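Local structure of nine-heme cytochrome c (Desulfovibrio desulfuricans, 1OFW) at residues A[35-40]-A[49-54]; A[79-84]-A[129-134]; A[99-104]-A[211-216]. The protein carries electrons through nine c-type hemes and may form part of a transmembrane redox complex that delivers them to the cytoplasm for sulfate reduction. All blocks are in the same frame, centred on the assembly; numbering follows the deposited sequence.

Contact 1. Residues A[35-40]-A[49-54]; sequences FNHLIH and TCHHTG. With HEC (heme c), chain C.
H37 and H51 approach one heme c from its two faces and bind the same iron, each NE2 lying 2.0 Å from FE. The two imidazoles meet edge to edge across the metal, H37 NE2 and H51 NE2 being 4.0 Å apart, and the two ring planes are turned about 29° against each other. For H37, CG anti to the backbone N (chi1 -160°) carries the ring off the first turn of helix 37-43 to the iron, and its ND1 is hydrogen-bonded to E41 one turn on, which should fix the rotation of the ring. H51 closes a CXXCH heme-attachment motif in a class III cytochrome c fold: C50 SG is joined to the heme by a thioether bond to CAC, and H51, at the centre of an inverse gamma turn, brings its ring to the opposite face. On the H37 side, the phenyl of F35 lies nearly parallel to pyrrole D, F35 CE2 approaching C2D at 3.6 Å. F35 CE1 also sits over the centre of the H40 ring, whose own NE2 binds the iron of a second heme. The H40 ring is held by ND1, which donates to N36 O at 2.9 Å.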
loop_
_atom_site.group_PDB
_atom_site.type_symbol
_atom_site.label_atom_id
_atom_site.label_comp_id
_atom_site.label_asym_id
_atom_site.label_seq_id
_atom_site.Cartn_x
_atom_site.Cartn_y
_atom_site.Cartn_z
ATOM N N PHE A 35 -6.204 13.300 6.299
ATOM C CA PHE A 35 -6.390 12.074 7.026
ATOM C C PHE A 35 -7.868 11.931 7.360
ATOM O O PHE A 35 -8.443 12.834 7.969
ATOM C CB PHE A 35 -5.542 12.095 8.297
ATOM C CG PHE A 35 -5.754 10.888 9.183
ATOM C CD1 PHE A 35 -5.277 9.634 8.815
ATOM C CD2 PHE A 35 -6.437 10.964 10.372
ATOM C CE1 PHE A 35 -5.449 8.532 9.593
ATOM C CE2 PHE A 35 -6.597 9.842 11.152
ATOM C CZ PHE A 35 -6.141 8.598 10.788
ATOM N N ASN A 36 -8.494 10.825 6.966
ATOM C CA ASN A 36 -9.902 10.557 7.214
ATOM C C ASN A 36 -10.051 9.822 8.530
ATOM O O ASN A 36 -9.956 8.589 8.649
ATOM C CB ASN A 36 -10.491 9.768 6.026
ATOM C CG ASN A 36 -12.008 9.805 6.075
ATOM O OD1 ASN A 36 -12.559 9.708 7.169
ATOM N ND2 ASN A 36 -12.667 9.927 4.917
ATOM N N HIS A 37 -10.228 10.615 9.600
ATOM C CA HIS A 37 -10.284 10.081 10.938
ATOM C C HIS A 37 -11.515 9.207 11.128
ATOM O O HIS A 37 -11.479 8.200 11.819
ATOM C CB HIS A 37 -10.256 11.230 11.966
ATOM C CG HIS A 37 -9.842 10.803 13.332
ATOM N ND1 HIS A 37 -10.617 10.099 14.219
ATOM C CD2 HIS A 37 -8.650 10.959 13.994
ATOM C CE1 HIS A 37 -9.947 9.865 15.332
ATOM N NE2 HIS A 37 -8.735 10.379 15.226
ATOM N N LEU A 38 -12.611 9.628 10.493
ATOM C CA LEU A 38 -13.871 8.883 10.604
ATOM C C LEU A 38 -13.666 7.449 10.137
ATOM O O LEU A 38 -14.083 6.533 10.849
ATOM C CB LEU A 38 -14.941 9.611 9.804
ATOM C CG LEU A 38 -16.325 8.930 9.744
ATOM C CD1 LEU A 38 -17.053 9.159 11.050
ATOM C CD2 LEU A 38 -17.152 9.394 8.559
ATOM N N ILE A 39 -13.025 7.309 8.972
ATOM C CA ILE A 39 -12.848 5.940 8.443
ATOM C C ILE A 39 -11.981 5.136 9.363
ATOM O O ILE A 39 -12.245 3.958 9.676
ATOM C CB ILE A 39 -12.301 5.993 6.999
ATOM C CG1 ILE A 39 -13.454 6.271 6.017
ATOM C CG2 ILE A 39 -11.496 4.783 6.614
ATOM C CD1 ILE A 39 -12.960 6.717 4.647
ATOM N N HIS A 40 -10.902 5.763 9.840
ATOM C CA HIS A 40 -9.955 5.023 10.666
ATOM C C HIS A 40 -10.527 4.649 12.034
ATOM O O HIS A 40 -10.366 3.524 12.492
ATOM C CB HIS A 40 -8.663 5.832 10.826
ATOM C CG HIS A 40 -7.770 5.741 9.605
ATOM N ND1 HIS A 40 -7.931 6.519 8.472
ATOM C CD2 HIS A 40 -6.690 4.953 9.372
ATOM C CE1 HIS A 40 -6.993 6.198 7.594
ATOM N NE2 HIS A 40 -6.223 5.259 8.121
ATOM N N THR A 49 -3.937 2.710 20.023
ATOM C CA THR A 49 -3.088 2.073 19.016
ATOM C C THR A 49 -2.318 3.159 18.296
ATOM O O THR A 49 -1.102 3.101 18.074
ATOM C CB THR A 49 -3.951 1.266 18.055
ATOM O OG1 THR A 49 -4.486 0.109 18.746
ATOM C CG2 THR A 49 -3.100 0.756 16.922
ATOM N N CYS A 50 -3.021 4.226 17.897
ATOM C CA CYS A 50 -2.401 5.355 17.235
ATOM C C CYS A 50 -1.893 6.410 18.211
ATOM O O CYS A 50 -0.737 6.821 18.103
ATOM C CB CYS A 50 -3.421 5.964 16.271
ATOM S SG CYS A 50 -3.925 4.760 15.018
ATOM N N HIS A 51 -2.785 6.829 19.113
ATOM C CA HIS A 51 -2.398 7.852 20.077
ATOM C C HIS A 51 -1.663 7.167 21.229
ATOM O O HIS A 51 -2.193 7.012 22.328
ATOM C CB HIS A 51 -3.623 8.629 20.567
ATOM C CG HIS A 51 -4.360 9.330 19.461
ATOM N ND1 HIS A 51 -3.913 10.504 18.932
ATOM C CD2 HIS A 51 -5.517 9.024 18.811
ATOM C CE1 HIS A 51 -4.765 10.890 17.993
ATOM N NE2 HIS A 51 -5.735 10.021 17.892
ATOM N N HIS A 52 -0.456 6.737 20.897
ATOM C CA HIS A 52 0.279 5.723 21.662
ATOM C C HIS A 52 0.701 6.205 23.048
ATOM O O HIS A 52 1.000 5.359 23.877
ATOM C CB HIS A 52 1.521 5.260 20.872
ATOM C CG HIS A 52 2.579 6.272 20.660
ATOM N ND1 HIS A 52 3.581 6.472 21.613
ATOM C CD2 HIS A 52 2.862 7.155 19.663
ATOM C CE1 HIS A 52 4.392 7.420 21.200
ATOM N NE2 HIS A 52 4.001 7.858 20.014
ATOM N N THR A 53 0.751 7.503 23.277
ATOM C CA THR A 53 1.058 8.058 24.602
ATOM C C THR A 53 -0.180 8.188 25.487
ATOM O O THR A 53 -0.017 8.569 26.659
ATOM C CB THR A 53 1.729 9.440 24.539
ATOM O OG1 THR A 53 0.889 10.446 23.943
ATOM C CG2 THR A 53 2.953 9.467 23.643
ATOM N N GLY A 54 -1.362 7.924 24.946
ATOM C CA GLY A 54 -2.624 8.067 25.624
ATOM C C GLY A 54 -3.273 9.435 25.493
ATOM O O GLY A 54 -4.424 9.633 25.873
HETATM FE FE HEC C . -7.237 10.227 16.561
HETATM C CHA HEC C . -6.366 13.369 15.594
HETATM C CHB HEC C . -9.059 11.496 19.171
HETATM C CHC HEC C . -8.510 7.139 17.171
HETATM C CHD HEC C . -5.022 8.898 14.320
HETATM N NA HEC C . -7.618 12.049 17.243
HETATM C C1A HEC C . -7.198 13.235 16.687
HETATM C C2A HEC C . -7.730 14.344 17.472
HETATM C C3A HEC C . -8.460 13.819 18.463
HETATM C C4A HEC C . -8.407 12.380 18.341
HETATM C CMA HEC C . -9.258 14.514 19.588
HETATM C CAA HEC C . -7.450 15.839 17.210
HETATM C CBA HEC C . -6.232 16.202 18.093
HETATM C CGA HEC C . -5.590 17.545 17.871
HETATM O O1A HEC C . -5.630 18.114 16.762
HETATM O O2A HEC C . -5.018 18.047 18.879
HETATM N NB HEC C . -8.479 9.472 17.926
HETATM C C1B HEC C . -9.134 10.143 18.960
HETATM C C2B HEC C . -9.900 9.190 19.743
HETATM C C3B HEC C . -9.802 7.986 19.151
HETATM C C4B HEC C . -8.898 8.172 18.009
HETATM C CMB HEC C . -10.689 9.575 21.018
HETATM C CAB HEC C . -10.447 6.648 19.493
HETATM C CBB HEC C . -11.979 6.696 19.441
HETATM N NC HEC C . -6.836 8.401 15.888
HETATM C C1C HEC C . -7.476 7.255 16.258
HETATM C C2C HEC C . -6.915 6.131 15.553
HETATM C C3C HEC C . -5.914 6.599 14.788
HETATM C C4C HEC C . -5.861 8.025 14.969
HETATM C CMC HEC C . -7.373 4.669 15.743
HETATM C CAC HEC C . -4.904 5.839 13.921
HETATM C CBC HEC C . -5.522 4.935 12.849
HETATM N ND HEC C . -5.919 10.974 15.268
HETATM C C1D HEC C . -5.091 10.274 14.410
HETATM C C2D HEC C . -4.344 11.189 13.602
HETATM C C3D HEC C . -4.767 12.436 13.882
HETATM C C4D HEC C . -5.740 12.297 14.965
HETATM C CMD HEC C . -3.274 10.720 12.573
HETATM C CAD HEC C . -4.363 13.756 13.228
HETATM C CBD HEC C . -3.332 14.557 14.052
HETATM C CGD HEC C . -3.037 15.900 13.327
HETATM O O1D HEC C . -1.826 16.128 13.139
HETATM O O2D HEC C . -3.952 16.668 12.993
#

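Contact 2. Residues A[79-84]-A[129-134]; sequences AMHATN and TCHNIT. With HEC (heme c), chain G.
The two segments, far apart in sequence, meet through a single iron: H81 NE2 and H131 NE2 stand 4.0 Å apart with the metal of a heme c between them. H81 NE2 and H131 NE2 each lie 2.0 Å from FE, and the N-Fe-N line is close to straight at about 176°. The rings keep an edge toward one another, their planes rotated by some 28°. H131 completes a CXXCH motif, the attachment sequence of c-type hemes, with C130 SG bonded to CAC of the porphyrin; H81 comes from the end of helix 76-81 and makes the iron bis-histidinyl, as is usual in the cytochrome c3 family. Both imidazoles are tied down behind the metal by backbone carbonyls, ND1 of H81 bonding to D77 O and ND1 of H131 to K31 O, which should set how each ring is turned about its Fe-N bond. M80, just before the ligand, lies on the H81 side of the porphyrin. Its CG, set by chi1 (-59°) anti to the carbonyl carbon, rests over pyrrole D, M80 CG being 3.6 Å from C3D. The bend at chi2 then brings M80 SD to the methyl CMD at 3.6 Å. M80 CB also lies above one face of the H81 imidazole.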
loop_
_atom_site.group_PDB
_atom_site.type_symbol
_atom_site.label_atom_id
_atom_site.label_comp_id
_atom_site.label_asym_id
_atom_site.label_seq_id
_atom_site.Cartn_x
_atom_site.Cartn_y
_atom_site.Cartn_z
ATOM N N ALA A 79 7.854 9.439 12.380
ATOM C CA ALA A 79 6.571 9.084 12.981
ATOM C C ALA A 79 5.523 8.652 11.951
ATOM O O ALA A 79 4.679 7.790 12.267
ATOM C CB ALA A 79 6.071 10.274 13.784
ATOM N N MET A 80 5.570 9.251 10.763
ATOM C CA MET A 80 4.518 8.965 9.794
ATOM C C MET A 80 4.864 7.809 8.878
ATOM O O MET A 80 3.970 7.150 8.353
ATOM C CB MET A 80 4.279 10.235 8.989
ATOM C CG MET A 80 3.866 11.427 9.862
ATOM S SD MET A 80 2.278 11.153 10.683
ATOM C CE MET A 80 2.669 11.556 12.359
ATOM N N HIS A 81 6.155 7.542 8.656
ATOM C CA HIS A 81 6.544 6.562 7.658
ATOM C C HIS A 81 7.404 5.404 8.164
ATOM O O HIS A 81 7.733 4.528 7.341
ATOM C CB HIS A 81 7.326 7.279 6.586
ATOM C CG HIS A 81 6.796 8.533 5.995
ATOM N ND1 HIS A 81 7.407 9.701 6.360
ATOM C CD2 HIS A 81 5.867 8.890 5.074
ATOM C CE1 HIS A 81 6.859 10.714 5.713
ATOM N NE2 HIS A 81 5.913 10.249 4.935
ATOM N N ALA A 82 7.776 5.381 9.438
ATOM C CA ALA A 82 8.679 4.328 9.896
ATOM C C ALA A 82 8.190 2.918 9.585
ATOM O O ALA A 82 7.025 2.584 9.785
ATOM C CB ALA A 82 8.844 4.420 11.407
ATOM N N THR A 83 9.061 2.020 9.124
ATOM C CA THR A 83 8.634 0.641 8.953
ATOM C C THR A 83 9.368 -0.340 9.839
ATOM O O THR A 83 8.970 -1.504 9.925
ATOM C CB THR A 83 8.818 0.168 7.496
ATOM O OG1 THR A 83 10.171 0.388 7.130
ATOM C CG2 THR A 83 7.912 0.997 6.601
ATOM N N ASN A 84 10.425 0.073 10.493
ATOM C CA ASN A 84 11.160 -0.845 11.359
ATOM C C ASN A 84 11.095 -0.356 12.803
ATOM O O ASN A 84 12.072 0.073 13.396
ATOM C CB ASN A 84 12.606 -0.943 10.852
ATOM C CG ASN A 84 13.328 0.384 10.791
ATOM O OD1 ASN A 84 12.716 1.445 10.669
ATOM N ND2 ASN A 84 14.659 0.352 10.859
ATOM N N THR A 129 -1.115 9.199 -2.562
ATOM C CA THR A 129 -2.279 8.586 -1.929
ATOM C C THR A 129 -2.547 9.261 -0.593
ATOM O O THR A 129 -3.702 9.475 -0.216
ATOM C CB THR A 129 -2.105 7.064 -1.746
ATOM O OG1 THR A 129 -1.863 6.498 -3.044
ATOM C CG2 THR A 129 -3.369 6.463 -1.190
ATOM N N CYS A 130 -1.466 9.594 0.118
ATOM C CA CYS A 130 -1.586 10.373 1.339
ATOM C C CYS A 130 -1.388 11.865 1.100
ATOM O O CYS A 130 -2.135 12.665 1.658
ATOM C CB CYS A 130 -0.587 9.866 2.378
ATOM S SG CYS A 130 -0.885 8.144 2.814
ATOM N N HIS A 131 -0.388 12.271 0.383
ATOM C CA HIS A 131 -0.049 13.674 0.110
ATOM C C HIS A 131 -0.946 14.176 -1.015
ATOM O O HIS A 131 -0.599 14.207 -2.192
ATOM C CB HIS A 131 1.454 13.771 -0.192
ATOM C CG HIS A 131 2.329 13.438 0.984
ATOM N ND1 HIS A 131 2.606 14.403 1.960
ATOM C CD2 HIS A 131 2.990 12.327 1.379
ATOM C CE1 HIS A 131 3.383 13.873 2.876
ATOM N NE2 HIS A 131 3.647 12.605 2.565
ATOM N N ASN A 132 -2.167 14.486 -0.604
ATOM C CA ASN A 132 -3.365 14.436 -1.444
ATOM C C ASN A 132 -4.226 15.677 -1.357
ATOM O O ASN A 132 -5.395 15.618 -1.785
ATOM C CB ASN A 132 -4.163 13.197 -0.998
ATOM C CG ASN A 132 -4.719 13.258 0.404
ATOM O OD1 ASN A 132 -4.655 14.262 1.089
ATOM N ND2 ASN A 132 -5.310 12.190 0.922
ATOM N N ILE A 133 -3.757 16.777 -0.841
ATOM C CA ILE A 133 -4.565 17.988 -0.652
ATOM C C ILE A 133 -5.241 18.555 -1.885
ATOM O O ILE A 133 -4.694 18.567 -2.982
ATOM C CB ILE A 133 -3.705 19.162 -0.091
ATOM C CG1 ILE A 133 -4.593 20.283 0.470
ATOM C CG2 ILE A 133 -2.731 19.729 -1.114
ATOM C CD1 ILE A 133 -5.403 19.904 1.674
ATOM N N THR A 134 -6.421 19.153 -1.658
ATOM C CA THR A 134 -7.135 19.850 -2.699
ATOM C C THR A 134 -6.298 20.961 -3.331
ATOM O O THR A 134 -5.594 21.710 -2.665
ATOM C CB THR A 134 -8.469 20.468 -2.245
ATOM O OG1 THR A 134 -8.974 21.310 -3.299
ATOM C CG2 THR A 134 -8.279 21.361 -1.030
HETATM FE FE HEC G . 4.799 11.390 3.694
HETATM C CHA HEC G . 5.089 13.905 6.004
HETATM C CHB HEC G . 7.629 12.512 2.161
HETATM C CHC HEC G . 4.559 8.863 1.417
HETATM C CHD HEC G . 1.995 10.261 5.283
HETATM N NA HEC G . 6.086 12.874 4.053
HETATM C C1A HEC G . 6.093 13.824 5.086
HETATM C C2A HEC G . 7.307 14.607 5.051
HETATM C C3A HEC G . 7.997 14.203 3.977
HETATM C C4A HEC G . 7.243 13.132 3.331
HETATM C CMA HEC G . 9.345 14.729 3.447
HETATM C CAA HEC G . 7.680 15.663 6.100
HETATM C CBA HEC G . 6.997 17.026 5.865
HETATM C CGA HEC G . 7.434 17.736 4.601
HETATM O O1A HEC G . 8.667 18.014 4.479
HETATM O O2A HEC G . 6.552 18.039 3.761
HETATM N NB HEC G . 5.873 10.826 2.111
HETATM C C1B HEC G . 6.988 11.442 1.567
HETATM C C2B HEC G . 7.347 10.800 0.318
HETATM C C3B HEC G . 6.487 9.770 0.139
HETATM C C4B HEC G . 5.576 9.778 1.256
HETATM C CMB HEC G . 8.478 11.295 -0.601
HETATM C CAB HEC G . 6.377 8.758 -1.007
HETATM C CBB HEC G . 7.760 8.077 -1.262
HETATM N NC HEC G . 3.515 9.901 3.394
HETATM C C1C HEC G . 3.585 8.948 2.395
HETATM C C2C HEC G . 2.477 8.045 2.525
HETATM C C3C HEC G . 1.749 8.434 3.595
HETATM C C4C HEC G . 2.415 9.579 4.149
HETATM C CMC HEC G . 2.230 6.897 1.523
HETATM C CAC HEC G . 0.405 7.883 4.107
HETATM C CBC HEC G . 0.433 6.362 4.384
HETATM N ND HEC G . 3.740 11.979 5.284
HETATM C C1D HEC G . 2.568 11.422 5.745
HETATM C C2D HEC G . 2.005 12.263 6.791
HETATM C C3D HEC G . 2.851 13.292 6.961
HETATM C C4D HEC G . 3.964 13.101 6.072
HETATM C CMD HEC G . 0.684 11.970 7.544
HETATM C CAD HEC G . 2.668 14.487 7.925
HETATM C CBD HEC G . 1.835 15.605 7.230
HETATM C CGD HEC G . 2.647 16.451 6.292
HETATM O O1D HEC G . 2.332 16.605 5.070
HETATM O O2D HEC G . 3.652 17.026 6.790
#

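Contact 3. Residues A[99-104]-A[211-216]; sequences SCHEQQ and DKLAQA. With HEC (heme c), chain E.
L213 presses one methyl onto the face of H101 and the other onto the side chain of Q104. CD1 stands 3.6 Å from the centroid of the H101 imidazole and only 4° off the ring normal, a well-centred CH-pi contact. CG of the leucine lies anti to the backbone N (chi1 179°), which extends the side chain from helix 212-217 toward helix 97-107; there the branches part, and L213 CD2 settles 3.8 Å from Q104 CG. Q104 folds at chi2 (-78°), and its amide ends beside the heme, with OE1 3.6 Å from the methyl CMD; OE1 is also hydrogen-bonded to R108. H101 belongs to a CXXCH motif that lies within a helix, and its NE2 binds the heme iron FE at 2.0 Å, so the leucine packs on the ligand ring itself and probably helps to keep it from tilting. C100 is turned with SG anti to its own N, and its thioether bond to CAC ties the same helix to the porphyrin. L213 CB lies against the propionate carbon CAD at 3.7 Å. A216 CB meets CAA of the other propionate at 3.6 Å. D211 caps the helix through OD2, whose anti lone pair accepts from A214 N in a nearly straight bond, while its OD1 forms a salt bridge with R108.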
loop_
_atom_site.group_PDB
_atom_site.type_symbol
_atom_site.label_atom_id
_atom_site.label_comp_id
_atom_site.label_asym_id
_atom_site.label_seq_id
_atom_site.Cartn_x
_atom_site.Cartn_y
_atom_site.Cartn_z
ATOM N N SER A 99 3.544 1.576 8.499
ATOM C CA SER A 99 3.740 0.369 9.243
ATOM C C SER A 99 2.381 -0.261 9.498
ATOM O O SER A 99 2.337 -1.480 9.315
ATOM C CB SER A 99 4.503 0.560 10.547
ATOM O OG SER A 99 3.593 0.889 11.577
ATOM N N CYS A 100 1.358 0.486 9.875
ATOM C CA CYS A 100 0.098 -0.237 10.034
ATOM C C CYS A 100 -0.439 -0.750 8.704
ATOM O O CYS A 100 -0.931 -1.871 8.645
ATOM C CB CYS A 100 -0.929 0.683 10.697
ATOM S SG CYS A 100 -2.470 -0.209 10.948
ATOM N N HIS A 101 -0.338 0.068 7.659
ATOM C CA HIS A 101 -0.834 -0.380 6.349
ATOM C C HIS A 101 -0.046 -1.626 5.945
ATOM O O HIS A 101 -0.606 -2.608 5.420
ATOM C CB HIS A 101 -0.777 0.768 5.369
ATOM C CG HIS A 101 -1.697 1.915 5.613
ATOM N ND1 HIS A 101 -1.552 3.077 4.914
ATOM C CD2 HIS A 101 -2.731 2.110 6.459
ATOM C CE1 HIS A 101 -2.487 3.964 5.311
ATOM N NE2 HIS A 101 -3.215 3.382 6.248
ATOM N N GLU A 102 1.252 -1.623 6.215
ATOM C CA GLU A 102 2.020 -2.830 5.859
ATOM C C GLU A 102 1.520 -4.017 6.634
ATOM O O GLU A 102 1.408 -5.110 6.062
ATOM C CB GLU A 102 3.513 -2.670 6.160
ATOM C CG GLU A 102 4.269 -1.762 5.250
ATOM C CD GLU A 102 5.785 -1.938 5.350
ATOM O OE1 GLU A 102 6.474 -1.381 4.475
ATOM O OE2 GLU A 102 6.258 -2.607 6.294
ATOM N N GLN A 103 1.258 -3.870 7.927
ATOM C CA GLN A 103 0.748 -4.955 8.738
ATOM C C GLN A 103 -0.560 -5.503 8.154
ATOM O O GLN A 103 -0.781 -6.724 8.204
ATOM C CB GLN A 103 0.474 -4.521 10.165
ATOM C CG GLN A 103 1.530 -4.184 11.170
ATOM C CD GLN A 103 0.892 -3.819 12.528
ATOM O OE1 GLN A 103 0.672 -2.645 12.881
ATOM N NE2 GLN A 103 0.556 -4.860 13.301
ATOM N N GLN A 104 -1.425 -4.619 7.647
ATOM C CA GLN A 104 -2.652 -5.068 7.016
ATOM C C GLN A 104 -2.328 -6.066 5.880
ATOM O O GLN A 104 -3.008 -7.104 5.806
ATOM C CB GLN A 104 -3.495 -3.930 6.472
ATOM C CG GLN A 104 -4.089 -3.018 7.550
ATOM C CD GLN A 104 -5.301 -3.672 8.187
ATOM O OE1 GLN A 104 -6.338 -3.919 7.571
ATOM N NE2 GLN A 104 -5.204 -3.905 9.461
ATOM N N ASP A 211 -12.527 -3.118 -0.121
ATOM C CA ASP A 211 -11.547 -2.751 0.883
ATOM C C ASP A 211 -10.995 -1.364 0.630
ATOM O O ASP A 211 -10.438 -1.059 -0.408
ATOM C CB ASP A 211 -10.389 -3.755 0.981
ATOM C CG ASP A 211 -9.540 -3.413 2.189
ATOM O OD1 ASP A 211 -9.755 -4.030 3.262
ATOM O OD2 ASP A 211 -8.661 -2.538 2.099
ATOM N N LYS A 212 -11.175 -0.460 1.610
ATOM C CA LYS A 212 -10.883 0.919 1.347
ATOM C C LYS A 212 -9.391 1.190 1.253
ATOM O O LYS A 212 -8.961 2.099 0.524
ATOM C CB LYS A 212 -11.503 1.818 2.434
ATOM C CG LYS A 212 -13.032 1.873 2.379
ATOM C CD LYS A 212 -13.594 2.902 3.350
ATOM C CE LYS A 212 -15.114 3.046 3.192
ATOM N NZ LYS A 212 -15.830 1.820 3.628
ATOM N N LEU A 213 -8.636 0.431 2.026
ATOM C CA LEU A 213 -7.186 0.631 1.955
ATOM C C LEU A 213 -6.621 0.173 0.610
ATOM O O LEU A 213 -5.854 0.880 -0.087
ATOM C CB LEU A 213 -6.550 -0.083 3.148
ATOM C CG LEU A 213 -5.036 -0.006 3.231
ATOM C CD1 LEU A 213 -4.529 1.431 3.282
ATOM C CD2 LEU A 213 -4.565 -0.815 4.434
ATOM N N ALA A 214 -7.031 -1.028 0.217
ATOM C CA ALA A 214 -6.612 -1.541 -1.087
ATOM C C ALA A 214 -7.042 -0.607 -2.183
ATOM O O ALA A 214 -6.259 -0.267 -3.085
ATOM C CB ALA A 214 -7.183 -2.939 -1.294
ATOM N N GLN A 215 -8.303 -0.176 -2.163
ATOM C CA GLN A 215 -8.819 0.695 -3.212
ATOM C C GLN A 215 -8.018 1.965 -3.409
ATOM O O GLN A 215 -7.777 2.464 -4.502
ATOM C CB GLN A 215 -10.273 1.100 -2.881
ATOM C CG GLN A 215 -11.289 -0.008 -3.161
ATOM C CD GLN A 215 -12.660 0.400 -2.608
ATOM O OE1 GLN A 215 -12.830 1.357 -1.859
ATOM N NE2 GLN A 215 -13.664 -0.382 -2.942
ATOM N N ALA A 216 -7.567 2.583 -2.300
ATOM C CA ALA A 216 -6.784 3.787 -2.334
ATOM C C ALA A 216 -5.396 3.628 -2.919
ATOM O O ALA A 216 -4.954 4.484 -3.668
ATOM C CB ALA A 216 -6.584 4.333 -0.906
HETATM FE FE HEC E . -4.728 4.293 7.178
HETATM C CHA HEC E . -7.215 3.354 5.098
HETATM C CHB HEC E . -4.055 7.023 5.166
HETATM C CHC HEC E . -2.710 5.564 9.574
HETATM C CHD HEC E . -5.217 1.476 9.062
HETATM N NA HEC E . -5.414 4.971 5.429
HETATM C C1A HEC E . -6.470 4.448 4.699
HETATM C C2A HEC E . -6.613 5.224 3.495
HETATM C C3A HEC E . -5.657 6.150 3.463
HETATM C C4A HEC E . -4.975 6.080 4.750
HETATM C CMA HEC E . -5.315 7.125 2.358
HETATM C CAA HEC E . -7.737 4.982 2.457
HETATM C CBA HEC E . -9.125 5.455 2.988
HETATM C CGA HEC E . -9.041 6.958 3.269
HETATM O O1A HEC E . -9.012 7.689 2.283
HETATM O O2A HEC E . -8.951 7.311 4.471
HETATM N NB HEC E . -3.617 5.949 7.322
HETATM C C1B HEC E . -3.460 6.991 6.419
HETATM C C2B HEC E . -2.587 8.004 6.973
HETATM C C3B HEC E . -2.196 7.582 8.200
HETATM C C4B HEC E . -2.856 6.320 8.426
HETATM C CMB HEC E . -2.209 9.285 6.227
HETATM C CAB HEC E . -1.241 8.196 9.223
HETATM C CBB HEC E . -1.537 9.697 9.555
HETATM N NC HEC E . -4.075 3.634 8.949
HETATM C C1C HEC E . -3.189 4.287 9.806
HETATM C C2C HEC E . -2.854 3.425 10.922
HETATM C C3C HEC E . -3.571 2.303 10.781
HETATM C C4C HEC E . -4.327 2.426 9.555
HETATM C CMC HEC E . -1.798 3.832 11.973
HETATM C CAC HEC E . -3.615 1.033 11.607
HETATM C CBC HEC E . -3.359 1.182 13.128
HETATM N ND HEC E . -5.972 2.729 7.097
HETATM C C1D HEC E . -6.015 1.669 7.967
HETATM C C2D HEC E . -7.065 0.760 7.558
HETATM C C3D HEC E . -7.687 1.323 6.512
HETATM C C4D HEC E . -6.972 2.533 6.164
HETATM C CMD HEC E . -7.367 -0.558 8.256
HETATM C CAD HEC E . -8.935 0.843 5.760
HETATM C CBD HEC E . -10.205 1.217 6.560
HETATM C CGD HEC E . -11.457 0.541 6.027
HETATM O O1D HEC E . -12.569 1.088 6.206
HETATM O O2D HEC E . -11.338 -0.547 5.441
#

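Contact 1 closes along the chain before contacts 2 and 3 open, and those two interleave, segment 99-104 falling between the halves of contact 2. The centre of contact 1 lies about 14 Å from the centres of both others, which are themselves about 12 Å apart. Contacts 1 and 3 join at one iron, bound by H40 from helix 37-43 and H101 from helix 97-107. Contacts 2 and 3 touch where A82 and T83 meet helix 97-107 and where T129 meets A216. Contacts 1, 2 and 3 surround hemes 1, 5 and 3 in turn; contact 3 brings a helix of the second class III cytochrome c range against heme 3, consistent with electrons passing between hemes.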